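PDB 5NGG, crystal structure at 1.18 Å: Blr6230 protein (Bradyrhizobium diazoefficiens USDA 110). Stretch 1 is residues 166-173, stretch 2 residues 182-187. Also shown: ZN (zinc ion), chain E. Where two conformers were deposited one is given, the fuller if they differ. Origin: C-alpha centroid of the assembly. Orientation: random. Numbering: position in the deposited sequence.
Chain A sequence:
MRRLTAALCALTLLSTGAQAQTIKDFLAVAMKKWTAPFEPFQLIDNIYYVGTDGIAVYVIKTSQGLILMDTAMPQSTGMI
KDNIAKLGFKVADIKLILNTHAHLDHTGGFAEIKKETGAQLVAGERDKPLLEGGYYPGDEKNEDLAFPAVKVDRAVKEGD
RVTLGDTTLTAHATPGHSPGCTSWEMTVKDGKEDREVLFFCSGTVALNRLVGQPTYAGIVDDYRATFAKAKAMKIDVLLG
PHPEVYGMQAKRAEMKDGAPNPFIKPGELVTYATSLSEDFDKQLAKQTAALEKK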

ATOM      1  N   ASP A 166       2.716 -15.302 -15.976  1.00 17.56           N
ATOM      2  CA  ASP A 166       3.020 -16.355 -15.004  1.00 17.21           C
ATOM      3  C   ASP A 166       2.758 -16.016 -13.531  1.00 17.73           C
ATOM      4  O   ASP A 166       3.081 -16.818 -12.651  1.00 21.65           O
ATOM      5  CB  ASP A 166       4.490 -16.795 -15.150  1.00 21.76           C
ATOM      6  CG  ASP A 166       5.489 -15.659 -14.925  1.00 22.33           C
ATOM      7  OD1 ASP A 166       5.095 -14.505 -14.603  1.00 18.84           O
ATOM      8  OD2 ASP A 166       6.691 -15.916 -15.128  1.00 28.66           O
ATOM      9  N   THR A 167       2.171 -14.851 -13.257  1.00 15.05           N
ATOM     10  CA  THR A 167       2.075 -14.329 -11.897  1.00 13.59           C
ATOM     11  C   THR A 167       0.629 -14.022 -11.523  1.00 13.10           C
ATOM     12  O   THR A 167      -0.066 -13.341 -12.250  1.00 14.45           O
ATOM     13  CB  THR A 167       2.951 -13.072 -11.779  1.00 15.51           C
ATOM     14  OG1 THR A 167       4.316 -13.434 -12.024  1.00 15.73           O
ATOM     15  CG2 THR A 167       2.871 -12.449 -10.415  1.00 16.94           C
ATOM     16  N   THR A 168       0.196 -14.551 -10.389  1.00 12.21           N
ATOM     17  CA  THR A 168      -1.156 -14.321  -9.873  1.00 12.47           C
ATOM     18  C   THR A 168      -1.113 -13.750  -8.452  1.00 12.17           C
ATOM     19  O   THR A 168      -0.391 -14.254  -7.568  1.00 13.97           O
ATOM     20  CB  THR A 168      -1.941 -15.637  -9.873  1.00 14.81           C
ATOM     21  OG1 THR A 168      -2.061 -16.099 -11.217  1.00 16.48           O
ATOM     22  CG2 THR A 168      -3.348 -15.470  -9.290  1.00 16.35           C
ATOM     23  N   LEU A 169      -1.938 -12.726  -8.217  1.00 10.86           N
ATOM     24  CA  LEU A 169      -2.133 -12.175  -6.881  1.00  9.85           C
ATOM     25  C   LEU A 169      -3.580 -12.391  -6.468  1.00 10.78           C
ATOM     26  O   LEU A 169      -4.494 -12.357  -7.321  1.00 13.41           O
ATOM     27  CB  LEU A 169      -1.793 -10.685  -6.810  1.00 10.59           C
ATOM     28  CG  LEU A 169      -0.332 -10.336  -7.128  1.00 10.25           C
ATOM     29  CD1 LEU A 169      -0.145  -9.915  -8.589  1.00 12.03           C
ATOM     30  CD2 LEU A 169       0.187  -9.267  -6.202  1.00 10.59           C
ATOM     31  N   THR A 170      -3.789 -12.586  -5.164  1.00 10.23           N
ATOM     32  CA  THR A 170      -5.114 -12.762  -4.586  1.00 10.85           C
ATOM     33  C   THR A 170      -5.440 -11.549  -3.708  1.00 10.28           C
ATOM     34  O   THR A 170      -4.643 -11.152  -2.849  1.00  9.45           O
ATOM     35  CB  THR A 170      -5.184 -14.046  -3.750  1.00 13.55           C
ATOM     36  OG1 THR A 170      -4.880 -15.156  -4.595  1.00 15.41           O
ATOM     37  CG2 THR A 170      -6.569 -14.252  -3.150  1.00 14.74           C
ATOM     38  N   ALA A 171      -6.609 -10.951  -3.940  1.00  9.08           N
ATOM     39  CA  ALA A 171      -7.104  -9.829  -3.147  1.00  9.11           C
ATOM     40  C   ALA A 171      -7.653 -10.299  -1.819  1.00  9.18           C
ATOM     41  O   ALA A 171      -8.461 -11.237  -1.773  1.00 11.25           O
ATOM     42  CB  ALA A 171      -8.184  -9.089  -3.924  1.00  9.74           C
ATOM     43  N   HIS A 172      -7.301  -9.582  -0.760  1.00  9.29           N
ATOM     44  CA  HIS A 172      -7.944  -9.741   0.541  1.00  9.72           C
ATOM     45  C   HIS A 172      -8.534  -8.419   0.991  1.00 10.00           C
ATOM     46  O   HIS A 172      -7.848  -7.402   0.995  1.00 10.73           O
ATOM     47  CB  HIS A 172      -6.950 -10.215   1.586  1.00 10.00           C
ATOM     48  CG  HIS A 172      -6.416 -11.572   1.332  1.00 10.95           C
ATOM     49  ND1 HIS A 172      -7.044 -12.717   1.762  1.00 12.27           N
ATOM     50  CD2 HIS A 172      -5.322 -11.966   0.654  1.00 12.28           C
ATOM     51  CE1 HIS A 172      -6.339 -13.766   1.382  1.00 13.77           C
ATOM     52  NE2 HIS A 172      -5.284 -13.335   0.714  1.00 14.57           N
ATOM     53  N   ALA A 173      -9.798  -8.433   1.408  1.00 10.35           N
ATOM     54  CA  ALA A 173     -10.451  -7.220   1.885  1.00  9.90           C
ATOM     55  C   ALA A 173     -10.020  -6.969   3.313  1.00 10.09           C
ATOM     56  O   ALA A 173     -10.326  -7.749   4.212  1.00 11.79           O
ATOM     57  CB  ALA A 173     -11.960  -7.354   1.778  1.00 11.82           C
ATOM     58  N   THR A 182      -7.144  -3.024   0.258  1.00  7.96           N
ATOM     59  CA  THR A 182      -6.967  -4.381  -0.250  1.00  8.38           C
ATOM     60  C   THR A 182      -5.526  -4.795  -0.043  1.00  7.53           C
ATOM     61  O   THR A 182      -4.596  -4.136  -0.517  1.00  8.69           O
ATOM     62  CB  THR A 182      -7.329  -4.445  -1.739  1.00  9.36           C
ATOM     63  OG1 THR A 182      -8.695  -4.012  -1.907  1.00 11.07           O
ATOM     64  CG2 THR A 182      -7.185  -5.855  -2.294  1.00 10.20           C
ATOM     65  N   SER A 183      -5.341  -5.899   0.658  1.00  7.73           N
ATOM     66  CA  SER A 183      -4.037  -6.522   0.835  1.00  7.55           C
ATOM     67  C   SER A 183      -3.876  -7.630  -0.196  1.00  7.99           C
ATOM     68  O   SER A 183      -4.779  -8.426  -0.401  1.00 11.07           O
ATOM     69  CB  SER A 183      -3.908  -7.084   2.251  1.00  8.57           C
ATOM     70  OG  SER A 183      -3.983  -6.035   3.222  1.00  9.00           O
ATOM     71  N   TRP A 184      -2.729  -7.657  -0.869  1.00  7.28           N
ATOM     72  CA  TRP A 184      -2.539  -8.550  -2.012  1.00  7.66           C
ATOM     73  C   TRP A 184      -1.543  -9.666  -1.681  1.00  7.95           C
ATOM     74  O   TRP A 184      -0.428  -9.388  -1.252  1.00  8.31           O
ATOM     75  CB  TRP A 184      -1.999  -7.735  -3.185  1.00  8.01           C
ATOM     76  CG  TRP A 184      -2.955  -6.743  -3.762  1.00  8.14           C
ATOM     77  CD1 TRP A 184      -3.043  -5.406  -3.494  1.00  8.58           C
ATOM     78  CD2 TRP A 184      -3.985  -7.030  -4.697  1.00  8.80           C
ATOM     79  NE1 TRP A 184      -4.042  -4.845  -4.222  1.00  9.09           N
ATOM     80  CE2 TRP A 184      -4.639  -5.816  -4.983  1.00  8.51           C
ATOM     81  CE3 TRP A 184      -4.408  -8.194  -5.351  1.00  9.36           C
ATOM     82  CZ2 TRP A 184      -5.680  -5.733  -5.915  1.00  9.84           C
ATOM     83  CZ3 TRP A 184      -5.436  -8.113  -6.236  1.00 10.56           C
ATOM     84  CH2 TRP A 184      -6.055  -6.889  -6.535  1.00 10.37           C
ATOM     85  N   GLU A 185      -1.963 -10.912  -1.890  1.00  8.59           N
ATOM     86  CA  GLU A 185      -1.126 -12.072  -1.592  1.00  9.02           C
ATOM     87  C   GLU A 185      -0.561 -12.682  -2.873  1.00  8.80           C
ATOM     88  O   GLU A 185      -1.259 -12.822  -3.877  1.00 10.00           O
ATOM     89  CB  GLU A 185      -1.959 -13.109  -0.855  1.00  9.73           C
ATOM     90  CG  GLU A 185      -1.201 -14.356  -0.454  1.00 13.71           C
ATOM     91  CD  GLU A 185      -2.057 -15.365   0.292  1.00 17.19           C
ATOM     92  OE1 GLU A 185      -3.298 -15.161   0.440  1.00 24.69           O
ATOM     93  OE2 GLU A 185      -1.465 -16.397   0.707  1.00 20.48           O
ATOM     94  N   MET A 186       0.709 -13.068  -2.830  1.00  8.59           N
ATOM     95  CA  MET A 186       1.312 -13.803  -3.956  0.70 10.19           C
ATOM     96  C   MET A 186       2.421 -14.698  -3.469  1.00  9.37           C
ATOM     97  O   MET A 186       2.981 -14.495  -2.402  1.00 11.45           O
ATOM     98  CB  MET A 186       1.827 -12.899  -5.072  0.70 10.58           C
ATOM     99  CG  MET A 186       2.988 -12.006  -4.688  0.70 10.57           C
ATOM    100  SD  MET A 186       3.670 -11.086  -6.093  0.70 10.95           S
ATOM    101  CE  MET A 186       4.632 -12.371  -6.884  0.70 11.23           C
ATOM    102  N   THR A 187       2.701 -15.722  -4.268  1.00 10.00           N
ATOM    103  CA  THR A 187       3.754 -16.664  -3.963  1.00  9.48           C
ATOM    104  C   THR A 187       5.026 -16.283  -4.735  1.00 10.20           C
ATOM    105  O   THR A 187       4.984 -15.941  -5.935  1.00 11.13           O
ATOM    106  CB  THR A 187       3.336 -18.070  -4.409  1.00 11.59           C
ATOM    107  OG1 THR A 187       2.081 -18.365  -3.804  1.00 13.24           O
ATOM    108  CG2 THR A 187       4.361 -19.131  -4.037  1.00 11.88           C
TER
HETATM  109 ZN    ZN E 303      -8.713 -13.034   2.893  1.00 12.96          ZN
HETATM  110  O   HOH W   1       1.149 -16.268  -6.636  1.00 17.17           O
HETATM  111  O   HOH W   2      -2.196 -15.580  -5.289  1.00 20.43           O

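Strands 167-173 and 182-187 run antiparallel, their axes at 147° and 4.5 Å apart at closest approach, and bury 552 Å² between them. Two pairs carry the backbone hydrogen bonds. Thr170 N to Glu185 O (2.8 Å, 163° at the hydrogen) is returned by Glu185 N to Thr170 O (2.9 Å, 173°); His172 N to Ser183 O (2.8 Å) and Ser183 N to His172 O (2.9 Å) are more bent, at 146° and 152°. CA-H...O contacts supplement this ladder, the shortest from Leu169 CA to Glu185 O at 3.2 Å.

Thr170, His172, Ser183 and Glu185 share one face. There an extended Glu185 (chi1 and chi2 both t) brings OE1 within 2.7 Å of His172 NE2, which donates to it near the ring plane. Because His172 ND1 binds zinc at 2.0 Å, the imidazole uses both nitrogens, and the carboxylate helps fix its orientation.

The face bearing Ala171 and Trp184 is apolar at the contact. Ala171 CB lies over the indole, 4.2 Å from the centroid of the six-membered ring and 28° off its normal; its single methyl fits this close approach. Leu169 adds CB to Trp184 CE3 and CG to Met186 CB, each 3.9 Å.

Beyond the direct ladder, one water bridges Thr168 O (2.7 Å from its O) and Thr187 N (2.9 Å).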